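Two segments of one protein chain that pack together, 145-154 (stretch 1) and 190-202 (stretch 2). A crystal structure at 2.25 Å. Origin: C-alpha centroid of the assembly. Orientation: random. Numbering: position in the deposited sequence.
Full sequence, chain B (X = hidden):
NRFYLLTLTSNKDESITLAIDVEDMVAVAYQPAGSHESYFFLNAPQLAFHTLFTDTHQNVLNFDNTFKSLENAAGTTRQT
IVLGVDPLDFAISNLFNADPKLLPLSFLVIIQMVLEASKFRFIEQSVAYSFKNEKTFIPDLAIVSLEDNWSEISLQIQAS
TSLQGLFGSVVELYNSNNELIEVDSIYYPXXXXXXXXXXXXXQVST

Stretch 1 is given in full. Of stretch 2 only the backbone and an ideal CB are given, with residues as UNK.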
# COMPACT_ATOMS: atom_id res chain seq x y z
N SER B 145 -12.75 5.64 -1.67
CA SER B 145 -12.79 4.20 -1.36
C SER B 145 -11.74 3.81 -0.30
O SER B 145 -11.97 2.91 0.50
CB SER B 145 -12.65 3.34 -2.63
OG SER B 145 -11.37 3.47 -3.23
N LEU B 146 -10.61 4.50 -0.28
CA LEU B 146 -9.63 4.30 0.77
C LEU B 146 -10.18 4.80 2.11
O LEU B 146 -10.10 4.10 3.11
CB LEU B 146 -8.34 5.04 0.45
CG LEU B 146 -7.52 4.56 -0.74
CD1 LEU B 146 -6.37 5.52 -1.00
CD2 LEU B 146 -7.00 3.16 -0.50
N GLU B 147 -10.76 6.00 2.12
CA GLU B 147 -11.30 6.57 3.36
C GLU B 147 -12.38 5.67 3.97
O GLU B 147 -12.34 5.35 5.15
CB GLU B 147 -11.87 7.96 3.10
CG GLU B 147 -10.81 9.02 2.79
CD GLU B 147 -11.40 10.35 2.36
OE1 GLU B 147 -12.63 10.49 2.34
OE2 GLU B 147 -10.64 11.27 2.02
N ASP B 148 -13.31 5.25 3.13
CA ASP B 148 -14.43 4.44 3.57
C ASP B 148 -14.05 3.02 4.01
O ASP B 148 -14.78 2.40 4.78
CB ASP B 148 -15.50 4.38 2.48
CG ASP B 148 -16.21 5.72 2.26
OD1 ASP B 148 -16.10 6.64 3.10
OD2 ASP B 148 -16.90 5.84 1.24
N ASN B 149 -12.92 2.49 3.52
CA ASN B 149 -12.52 1.10 3.84
C ASN B 149 -11.37 0.94 4.81
O ASN B 149 -10.92 -0.17 5.05
CB ASN B 149 -12.17 0.36 2.55
CG ASN B 149 -13.40 -0.02 1.76
OD1 ASN B 149 -14.16 -0.86 2.18
ND2 ASN B 149 -13.60 0.62 0.64
N TRP B 150 -10.87 2.04 5.39
CA TRP B 150 -9.69 1.97 6.26
C TRP B 150 -9.83 1.00 7.43
O TRP B 150 -8.90 0.27 7.77
CB TRP B 150 -9.37 3.35 6.81
CG TRP B 150 -8.25 3.38 7.74
CD1 TRP B 150 -6.95 3.14 7.46
CD2 TRP B 150 -8.30 3.72 9.14
NE1 TRP B 150 -6.17 3.29 8.58
CE2 TRP B 150 -6.98 3.63 9.63
CE3 TRP B 150 -9.33 4.06 10.02
CZ2 TRP B 150 -6.65 3.89 10.97
CZ3 TRP B 150 -9.01 4.32 11.35
CH2 TRP B 150 -7.68 4.24 11.81
N SER B 151 -10.99 1.04 8.07
CA SER B 151 -11.26 0.15 9.19
C SER B 151 -11.21 -1.30 8.77
O SER B 151 -10.59 -2.12 9.41
CB SER B 151 -12.64 0.45 9.79
OG SER B 151 -12.84 -0.41 10.89
N GLU B 152 -11.91 -1.60 7.69
CA GLU B 152 -11.99 -2.93 7.12
C GLU B 152 -10.62 -3.43 6.61
O GLU B 152 -10.29 -4.60 6.81
CB GLU B 152 -13.00 -2.90 5.99
CG GLU B 152 -13.32 -4.24 5.35
CD GLU B 152 -13.95 -5.24 6.31
OE1 GLU B 152 -14.54 -4.84 7.32
OE2 GLU B 152 -13.84 -6.45 6.03
N ILE B 153 -9.86 -2.55 5.95
CA ILE B 153 -8.49 -2.88 5.52
C ILE B 153 -7.62 -3.18 6.71
O ILE B 153 -6.88 -4.16 6.71
CB ILE B 153 -7.82 -1.73 4.73
CG1 ILE B 153 -8.44 -1.61 3.35
CG2 ILE B 153 -6.31 -1.90 4.60
CD1 ILE B 153 -8.11 -0.31 2.66
N SER B 154 -7.68 -2.34 7.73
CA SER B 154 -6.93 -2.66 8.94
C SER B 154 -7.30 -4.04 9.52
O SER B 154 -6.44 -4.78 9.95
CB SER B 154 -7.17 -1.61 10.02
OG SER B 154 -6.83 -0.31 9.62
N UNK B 190 -0.86 -1.42 -3.50
CA UNK B 190 -1.87 -0.45 -3.08
C UNK B 190 -2.44 -0.74 -1.69
O UNK B 190 -3.25 0.02 -1.18
CB UNK B 190 -3.01 -0.42 -4.10
N UNK B 191 -2.00 -1.83 -1.07
CA UNK B 191 -2.22 -2.01 0.33
C UNK B 191 -0.93 -1.79 1.09
O UNK B 191 -0.83 -0.87 1.89
CB UNK B 191 -2.79 -3.40 0.61
N UNK B 192 0.04 -2.64 0.81
CA UNK B 192 1.24 -2.74 1.59
C UNK B 192 2.09 -1.46 1.58
O UNK B 192 2.69 -1.12 2.58
CB UNK B 192 2.07 -3.92 1.08
N UNK B 193 2.13 -0.77 0.45
CA UNK B 193 2.93 0.45 0.34
C UNK B 193 2.10 1.72 0.49
O UNK B 193 2.61 2.81 0.26
CB UNK B 193 3.66 0.47 -1.01
N UNK B 194 0.84 1.58 0.90
CA UNK B 194 -0.08 2.70 0.93
C UNK B 194 -0.56 3.00 2.36
O UNK B 194 -0.44 4.13 2.85
CB UNK B 194 -1.28 2.41 0.02
N UNK B 195 -1.08 1.97 3.04
CA UNK B 195 -1.55 2.10 4.39
C UNK B 195 -0.40 2.40 5.32
O UNK B 195 0.51 1.59 5.45
CB UNK B 195 -2.28 0.83 4.83
N UNK B 196 -0.43 3.54 5.99
CA UNK B 196 0.68 3.94 6.84
C UNK B 196 0.36 3.77 8.30
O UNK B 196 1.28 3.70 9.10
CB UNK B 196 1.07 5.39 6.56
N UNK B 197 -0.93 3.72 8.64
CA UNK B 197 -1.37 3.51 10.01
C UNK B 197 -2.56 2.58 9.98
O UNK B 197 -3.41 2.70 9.11
CB UNK B 197 -1.72 4.83 10.70
N UNK B 198 -2.65 1.65 10.94
CA UNK B 198 -3.81 0.77 10.97
C UNK B 198 -4.54 0.80 12.30
O UNK B 198 -3.93 0.88 13.37
CB UNK B 198 -3.38 -0.66 10.66
N UNK B 199 -5.87 0.76 12.20
CA UNK B 199 -6.73 0.64 13.37
C UNK B 199 -6.55 -0.73 14.03
O UNK B 199 -6.58 -1.75 13.34
CB UNK B 199 -8.19 0.86 12.98
N UNK B 200 -6.38 -0.73 15.34
CA UNK B 200 -6.37 -1.97 16.13
C UNK B 200 -7.74 -2.67 16.17
O UNK B 200 -8.75 -2.08 16.49
CB UNK B 200 -5.91 -1.66 17.56
N UNK B 201 -7.76 -3.95 15.82
CA UNK B 201 -8.95 -4.79 15.99
C UNK B 201 -8.63 -5.97 16.87
O UNK B 201 -9.43 -6.31 17.74
CB UNK B 201 -9.48 -5.27 14.64
N UNK B 202 -7.49 -6.62 16.63
CA UNK B 202 -7.16 -7.86 17.33
C UNK B 202 -5.68 -7.98 17.68
O UNK B 202 -4.84 -7.40 16.99
CB UNK B 202 -7.58 -9.06 16.48

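Position 190, near the end of a helix, points its CA-to-CB bond sideways with nothing of stretch 1 near the ideal CB, so many residues would fit; it is Ile190. Position 191 is also sideways, but a long apolar chain could extend to the aliphatic side chain of Ile153. Leucine, methionine or isoleucine would serve. Ile191 does so, its CD1 lying 4.4 Å from CD1 of Ile153. Positions 192 and 193 are out of reach and little restricted; they are Leu192 and Ala193.

Position 194 points toward stretch 1, where Leu146 offers only methyl groups. An apolar chain would suit it, as would a polar one able to satisfy itself on its own backbone. The residue is Asn194: ND2 donates to Ile190 O at 3.2 Å, capturing a carbonyl of the preceding turn, while packing 3.8 Å from Leu146 CD2.

At 195 the ideal CB faces Ile153 CG2 at 4.9 Å, and phi/psi of -66/119 is extended. A compact apolar residue, such as valine, isoleucine or leucine, could close that gap. Val195 brings CG2 to 3.8 Å from Ile153 CG2. Position 196 points away; it is Ala196.

Position 197 is extended and sideways, its ideal CB 5.0 Å from Trp150 CZ2. The carbonyl O of 197 accepts a hydrogen bond from Trp150 NE1 at 2.9 Å and a nearly straight 166°. Any residue supplies that oxygen; the nearby indole would suit an apolar chain, though others are possible. Leu197 keeps its side chain beside stretch 1, no closer than 4.9 Å from Leu197 CB to Trp150 CZ2.

At 198 the ideal CB is 3.6 Å from Ser154 OG, yet the bond runs sideways, so glutamine, glutamate, lysine or a long apolar chain would suit. Gln198 CB stays 3.5 Å from Ser154 OG while the amide is hydrogen-bonded elsewhere in the structure.

Position 199 points toward stretch 1, its ideal CB 3.6 Å from Trp150 CH2. The indole face favours an aliphatic residue. N of 199 donates to Ser154 OG at 3.0 Å, while Ser154 OG donates to Trp150 O at 2.8 Å. Leu199 sets CB over the six-membered ring of Trp150, 4.0 Å from its centroid, a CH-pi contact, and CD2 reaches 3.6 Å from Ser151 OG.

Position 200 points away, leaving the choice open; it is Tyr200. Position 201 points toward the helix, where Ser151 O lies within reach of a long donor: histidine, glutamine, lysine or arginine. His201 donates from NE2 to Ser151 O at 3.0 Å. Position 202 is out of reach; Cys202 is bonded covalently elsewhere in the structure.

Stretch 2 190-202: IILANVALQLYHC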
# COMPACT_ATOMS: atom_id res chain seq x y z
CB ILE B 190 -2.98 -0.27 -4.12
CG1 ILE B 190 -3.94 -1.46 -4.14
CG2 ILE B 190 -2.39 -0.03 -5.49
CD1 ILE B 190 -5.06 -1.27 -5.15
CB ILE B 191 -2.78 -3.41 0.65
CG1 ILE B 191 -4.13 -3.62 -0.04
CG2 ILE B 191 -2.89 -3.60 2.15
CD1 ILE B 191 -5.21 -2.64 0.35
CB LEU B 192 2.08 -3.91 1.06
CG LEU B 192 3.26 -4.32 1.95
CD1 LEU B 192 2.74 -4.70 3.32
CD2 LEU B 192 4.07 -5.45 1.34
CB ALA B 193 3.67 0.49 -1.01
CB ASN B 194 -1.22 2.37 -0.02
CG ASN B 194 -2.12 3.54 -0.30
OD1 ASN B 194 -1.85 4.68 0.08
ND2 ASN B 194 -3.21 3.26 -0.99
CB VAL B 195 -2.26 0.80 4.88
CG1 VAL B 195 -2.77 0.99 6.30
CG2 VAL B 195 -3.40 0.43 3.97
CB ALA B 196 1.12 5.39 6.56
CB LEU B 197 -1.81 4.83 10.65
CG LEU B 197 -0.74 5.85 11.00
CD1 LEU B 197 -1.41 7.12 11.51
CD2 LEU B 197 0.26 5.34 12.02
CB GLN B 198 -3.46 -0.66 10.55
CG GLN B 198 -2.51 -1.40 11.45
CD GLN B 198 -2.13 -2.75 10.87
OE1 GLN B 198 -2.97 -3.62 10.71
NE2 GLN B 198 -0.85 -2.93 10.56
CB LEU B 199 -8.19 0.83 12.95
CG LEU B 199 -9.26 0.88 14.05
CD1 LEU B 199 -9.13 2.13 14.89
CD2 LEU B 199 -10.62 0.83 13.38
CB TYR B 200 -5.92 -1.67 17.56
CG TYR B 200 -5.95 -2.87 18.45
CD1 TYR B 200 -7.05 -3.13 19.27
CD2 TYR B 200 -4.89 -3.78 18.46
CE1 TYR B 200 -7.09 -4.24 20.08
CE2 TYR B 200 -4.92 -4.88 19.28
CZ TYR B 200 -6.03 -5.11 20.08
OH TYR B 200 -6.07 -6.20 20.90
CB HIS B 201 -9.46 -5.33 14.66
CG HIS B 201 -10.13 -4.31 13.79
ND1 HIS B 201 -11.46 -4.00 13.90
CD2 HIS B 201 -9.65 -3.56 12.77
CE1 HIS B 201 -11.78 -3.10 12.99
NE2 HIS B 201 -10.70 -2.82 12.28
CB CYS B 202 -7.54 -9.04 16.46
SG CYS B 202 -9.33 -9.31 16.32
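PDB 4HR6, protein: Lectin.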